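Local coordinates for CBS domain-containing protein (PDB 6XNU), which binds the second messenger c-di-AMP, probably through its paired CBS domains, and takes part in controlling (p)ppGpp and c-di-AMP homeostasis in the Listeria cytosol, at residues Val40-Leu46 and Leu94-Glu100; Ala49-Leu53 and Ile74-Ile79. All blocks are in the same frame, centred on the assembly; numbering follows the deposited sequence.

Contact 1 (Val40-Leu46 and Leu94-Glu100)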
loop_
_atom_site.group_PDB
_atom_site.type_symbol
_atom_site.label_atom_id
_atom_site.label_comp_id
_atom_site.label_asym_id
_atom_site.label_seq_id
_atom_site.Cartn_x
_atom_site.Cartn_y
_atom_site.Cartn_z
ATOM N N VAL A 40 3.898 12.520 9.626
ATOM C CA VAL A 40 5.159 13.038 10.132
ATOM C C VAL A 40 5.190 14.537 9.849
ATOM O O VAL A 40 4.340 15.077 9.134
ATOM C CB VAL A 40 6.378 12.327 9.514
ATOM C CG1 VAL A 40 6.468 10.910 10.041
ATOM C CG2 VAL A 40 6.268 12.321 8.002
ATOM N N GLN A 41 6.182 15.208 10.429
ATOM C CA GLN A 41 6.323 16.654 10.328
ATOM C C GLN A 41 7.604 17.004 9.583
ATOM O O GLN A 41 8.603 16.284 9.679
ATOM C CB GLN A 41 6.371 17.313 11.718
ATOM C CG GLN A 41 5.181 17.036 12.616
ATOM C CD GLN A 41 5.492 17.342 14.069
ATOM O OE1 GLN A 41 4.606 17.676 14.855
ATOM N NE2 GLN A 41 6.767 17.233 14.434
ATOM N N LEU A 42 7.582 18.125 8.851
ATOM C CA LEU A 42 8.826 18.652 8.298
ATOM C C LEU A 42 9.886 18.723 9.389
ATOM O O LEU A 42 9.610 19.134 10.522
ATOM C CB LEU A 42 8.618 20.045 7.695
ATOM C CG LEU A 42 7.644 20.182 6.532
ATOM C CD1 LEU A 42 7.388 21.654 6.211
ATOM C CD2 LEU A 42 8.153 19.445 5.300
ATOM N N GLY A 43 11.100 18.316 9.048
ATOM C CA GLY A 43 12.186 18.302 10.000
ATOM C C GLY A 43 12.351 17.008 10.768
ATOM O O GLY A 43 13.414 16.789 11.363
ATOM N N ASN A 44 11.336 16.137 10.775
ATOM C CA ASN A 44 11.519 14.791 11.307
ATOM C C ASN A 44 12.591 14.065 10.505
ATOM O O ASN A 44 12.691 14.239 9.289
ATOM C CB ASN A 44 10.214 13.985 11.225
ATOM C CG ASN A 44 9.215 14.341 12.314
ATOM O OD1 ASN A 44 8.047 13.955 12.236
ATOM N ND2 ASN A 44 9.666 15.064 13.334
ATOM N N ASN A 45 13.394 13.247 11.181
ATOM C CA ASN A 45 14.358 12.458 10.433
ATOM C C ASN A 45 13.698 11.184 9.907
ATOM O O ASN A 45 12.548 10.864 10.231
ATOM C CB ASN A 45 15.606 12.151 11.278
ATOM C CG ASN A 45 15.328 11.239 12.457
ATOM O OD1 ASN A 45 14.735 10.172 12.321
ATOM N ND2 ASN A 45 15.808 11.642 13.630
ATOM N N LEU A 46 14.437 10.466 9.055
ATOM C CA LEU A 46 13.877 9.292 8.380
ATOM C C LEU A 46 13.759 8.082 9.295
ATOM O O LEU A 46 12.933 7.198 9.039
ATOM C CB LEU A 46 14.718 8.930 7.156
ATOM C CG LEU A 46 14.842 10.001 6.072
ATOM C CD1 LEU A 46 15.440 9.396 4.815
ATOM C CD2 LEU A 46 13.497 10.664 5.772
ATOM N N LEU A 94 19.867 7.244 8.206
ATOM C CA LEU A 94 18.474 7.603 8.476
ATOM C C LEU A 94 18.388 8.696 9.528
ATOM O O LEU A 94 17.514 9.569 9.464
ATOM C CB LEU A 94 17.690 6.374 8.930
ATOM C CG LEU A 94 17.592 5.260 7.901
ATOM C CD1 LEU A 94 17.106 3.985 8.554
ATOM C CD2 LEU A 94 16.649 5.692 6.793
ATOM N N GLU A 95 19.300 8.662 10.503
ATOM C CA GLU A 95 19.343 9.672 11.553
ATOM C C GLU A 95 19.520 11.074 10.995
ATOM O O GLU A 95 19.034 12.043 11.589
ATOM C CB GLU A 95 20.483 9.334 12.512
ATOM C CG GLU A 95 20.539 10.123 13.802
ATOM C CD GLU A 95 21.665 9.631 14.695
ATOM O OE1 GLU A 95 21.855 8.395 14.771
ATOM O OE2 GLU A 95 22.367 10.470 15.304
ATOM N N ASP A 96 20.213 11.208 9.863
ATOM C CA ASP A 96 20.653 12.516 9.392
ATOM C C ASP A 96 19.765 13.122 8.314
ATOM O O ASP A 96 19.760 14.349 8.161
ATOM C CB ASP A 96 22.089 12.430 8.856
ATOM C CG ASP A 96 23.076 11.907 9.892
ATOM O OD1 ASP A 96 23.924 11.064 9.527
ATOM O OD2 ASP A 96 23.012 12.342 11.065
ATOM N N LEU A 97 19.026 12.309 7.562
ATOM C CA LEU A 97 18.175 12.818 6.501
ATOM C C LEU A 97 16.812 13.194 7.072
ATOM O O LEU A 97 16.361 12.615 8.064
ATOM C CB LEU A 97 18.016 11.777 5.392
ATOM C CG LEU A 97 19.286 11.422 4.614
ATOM C CD1 LEU A 97 19.294 9.946 4.235
ATOM C CD2 LEU A 97 19.379 12.300 3.376
ATOM N N LYS A 98 16.181 14.189 6.452
ATOM C CA LYS A 98 14.887 14.717 6.869
ATOM C C LYS A 98 13.796 14.241 5.920
ATOM O O LYS A 98 14.053 13.964 4.747
ATOM C CB LYS A 98 14.886 16.248 6.885
ATOM C CG LYS A 98 15.982 16.888 7.721
ATOM C CD LYS A 98 16.047 16.249 9.083
ATOM C CE LYS A 98 16.600 17.212 10.116
ATOM N NZ LYS A 98 16.525 16.582 11.459
ATOM N N VAL A 99 12.562 14.183 6.430
ATOM C CA VAL A 99 11.461 13.681 5.604
ATOM C C VAL A 99 11.294 14.528 4.348
ATOM O O VAL A 99 10.987 14.007 3.267
ATOM C CB VAL A 99 10.152 13.613 6.417
ATOM C CG1 VAL A 99 10.223 12.497 7.452
ATOM C CG2 VAL A 99 9.832 14.964 7.065
ATOM N N GLU A 100 11.476 15.845 4.462
ATOM C CA GLU A 100 11.254 16.685 3.291
ATOM C C GLU A 100 12.294 16.431 2.208
ATOM O O GLU A 100 12.061 16.789 1.045
ATOM C CB GLU A 100 11.245 18.159 3.695
ATOM C CG GLU A 100 12.536 18.614 4.346
ATOM C CD GLU A 100 12.487 18.566 5.863
ATOM O OE1 GLU A 100 11.753 17.729 6.436
ATOM O OE2 GLU A 100 13.198 19.372 6.495
#
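V40 and Q41 form a short strand, and the chain then folds through a type II beta turn from Q41 to N44, closed by N44 N to Q41 O at 2.9 Å and braced by Q41 N to N44 OD1, also 2.9 Å. G43 takes the positive phi of this turn, where a CB would jam against the carbonyl before it. Beyond the turn the chain runs beside L94-E100. V99 N donates to N44 O at 2.9 Å. N45 and K98 form a single beta bridge with their CA atoms 4.3 Å apart. L46 N makes two weak bonds, to L97 O at 3.0 Å and to L94 O at 3.2 Å. The backbone at G43 is held by two charged side chains: G43 N donates to E100 OE1 at 2.8 Å, and K98 NZ donates to G43 O at 3.1 Å. N45 is the N-cap of helix 46-56, its OD1 accepting from H48 N. Inward, L46 inserts between L94 and V99, with CD1 3.6 Å from CB of L97, while V40 CG2 meets V99 CG1 at 4.0 Å. The contact thus ties the link between strand 40-41 and helix 46-56 to the chain that leads from helix 76-82 into helix 99-102. V40 pairs with P62 and L64 of the neighbouring parallel strand, V99 rests on V63, I74 and A49, and L94 reaches F91 of the second subunit.

Contact 2 (Ala49-Leu53 and Ile74-Ile79)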
loop_
_atom_site.group_PDB
_atom_site.type_symbol
_atom_site.label_atom_id
_atom_site.label_comp_id
_atom_site.label_asym_id
_atom_site.label_seq_id
_atom_site.Cartn_x
_atom_site.Cartn_y
_atom_site.Cartn_z
ATOM N N ALA A 49 10.404 8.629 10.812
ATOM C CA ALA A 49 9.365 8.343 9.822
ATOM C C ALA A 49 9.179 6.843 9.622
ATOM O O ALA A 49 8.049 6.363 9.461
ATOM C CB ALA A 49 9.703 9.020 8.495
ATOM N N LEU A 50 10.281 6.085 9.615
ATOM C CA LEU A 50 10.175 4.642 9.435
ATOM C C LEU A 50 9.399 4.007 10.581
ATOM O O LEU A 50 8.597 3.084 10.373
ATOM C CB LEU A 50 11.581 4.040 9.325
ATOM C CG LEU A 50 11.869 2.977 8.274
ATOM C CD1 LEU A 50 11.299 3.322 6.895
ATOM C CD2 LEU A 50 13.386 2.773 8.202
ATOM N N LEU A 51 9.620 4.498 11.799
ATOM C CA LEU A 51 8.881 3.998 12.950
ATOM C C LEU A 51 7.393 4.284 12.807
ATOM O O LEU A 51 6.560 3.390 12.987
ATOM C CB LEU A 51 9.435 4.625 14.226
ATOM C CG LEU A 51 8.689 4.389 15.536
ATOM C CD1 LEU A 51 8.784 2.927 15.938
ATOM C CD2 LEU A 51 9.273 5.292 16.617
ATOM N N VAL A 52 7.041 5.528 12.464
ATOM C CA VAL A 52 5.630 5.873 12.300
ATOM C C VAL A 52 4.993 5.013 11.219
ATOM O O VAL A 52 3.901 4.458 11.397
ATOM C CB VAL A 52 5.472 7.373 11.989
ATOM C CG1 VAL A 52 4.009 7.673 11.655
ATOM C CG2 VAL A 52 5.949 8.212 13.152
ATOM N N LEU A 53 5.661 4.896 10.070
ATOM C CA LEU A 53 5.123 4.085 8.980
ATOM C C LEU A 53 4.912 2.642 9.410
ATOM O O LEU A 53 3.911 2.020 9.053
ATOM C CB LEU A 53 6.065 4.126 7.782
ATOM C CG LEU A 53 5.921 5.339 6.868
ATOM C CD1 LEU A 53 7.228 5.510 6.119
ATOM C CD2 LEU A 53 4.748 5.175 5.902
ATOM N N ILE A 74 5.056 10.347 2.097
ATOM C CA ILE A 74 6.282 9.586 2.291
ATOM C C ILE A 74 5.954 8.118 2.539
ATOM O O ILE A 74 4.936 7.775 3.150
ATOM C CB ILE A 74 7.144 10.180 3.435
ATOM C CG1 ILE A 74 8.563 9.603 3.421
ATOM C CG2 ILE A 74 6.477 9.977 4.794
ATOM C CD1 ILE A 74 9.502 10.322 4.395
ATOM N N SER A 75 6.832 7.250 2.040
ATOM C CA SER A 75 6.693 5.808 2.182
ATOM C C SER A 75 8.034 5.204 2.573
ATOM O O SER A 75 9.086 5.833 2.458
ATOM C CB SER A 75 6.223 5.160 0.885
ATOM O OG SER A 75 7.256 5.229 -0.086
ATOM N N ALA A 76 7.988 3.943 3.009
ATOM C CA ALA A 76 9.222 3.228 3.308
ATOM C C ALA A 76 10.107 3.080 2.077
ATOM O O ALA A 76 11.339 3.120 2.197
ATOM C CB ALA A 76 8.908 1.851 3.894
ATOM N N ALA A 77 9.514 2.916 0.889
ATOM C CA ALA A 77 10.331 2.758 -0.311
ATOM C C ALA A 77 11.092 4.038 -0.623
ATOM O O ALA A 77 12.260 3.990 -1.021
ATOM C CB ALA A 77 9.467 2.350 -1.500
ATOM N N MET A 78 10.458 5.195 -0.423
ATOM C CA MET A 78 11.151 6.460 -0.652
ATOM C C MET A 78 12.315 6.625 0.309
ATOM O O MET A 78 13.392 7.104 -0.071
ATOM C CB MET A 78 10.182 7.627 -0.484
ATOM C CG MET A 78 9.040 7.671 -1.448
ATOM S SD MET A 78 7.972 9.059 -0.999
ATOM C CE MET A 78 6.404 8.496 -1.652
ATOM N N ILE A 79 12.108 6.236 1.565
ATOM C CA ILE A 79 13.147 6.362 2.581
ATOM C C ILE A 79 14.311 5.426 2.276
ATOM O O ILE A 79 15.480 5.833 2.291
ATOM C CB ILE A 79 12.541 6.082 3.969
ATOM C CG1 ILE A 79 11.604 7.220 4.382
ATOM C CG2 ILE A 79 13.624 5.795 4.993
ATOM C CD1 ILE A 79 10.731 6.876 5.567
#
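One face of helix 46-56 lies against the corner where strand 70-75 gives way to helix 76-82, and no hydrogen bond crosses between the segments: the fit is one of shape. I79 is one bump and L53 the other. I79 CD1 pushes into a hollow lined by A49, L50 and L53, lying 3.8 Å from A49 CB, 3.8 Å from L50 CD1 and 3.8 Å from L53 CD1. The small methyl of A49 makes the floor of that hollow, L50 and L53 its sides, and I74 CD1 comes to the same methyl, A49 CB, at 4.3 Å. In return L53 wedges into the bend of the other segment, its CD1 3.6 Å from both S75 C and A76 N and its CD2 3.8 Å from I74 O. L50 reaches out to A76, CD1 to CB at 4.1 Å. At the bend S75 is the N-cap of helix 76-82, its OG accepting from M78 N at 3.2 Å while its CA-to-CB bond points away from helix 46-56. This is helix-on-sheet and helix-on-helix packing of a CBS motif. I74 and L53 both lie on I61 of the central strand 60-64, V99 of helix 99-102 closes over A49 and I74, and across the dimer A76 packs on A76 of the second subunit.

Contact 2 lies within the first CBS repeat; contact 1 joins that repeat to the chain running on from helix 76-82. Contact 2 is nested along the chain inside the loop that contact 1 closes, their centres about 10 Å apart. Contact 2 is buried, without a hydrogen bond between its segments, its packing chiefly aliphatic; contact 1 is only partly buried, with backbone and charged-side-chain hydrogen bonds as well as aliphatic packing. Through that packing the two merge: V99 CG1 lies 3.7 Å from A49 CB and 3.8 Å from I74 CD1, and L94 CD2 is 3.5 Å from I79 CG2. Helix 46-56 serves both, its capped start in contact 1 and its middle in contact 2. Each also reaches the second subunit.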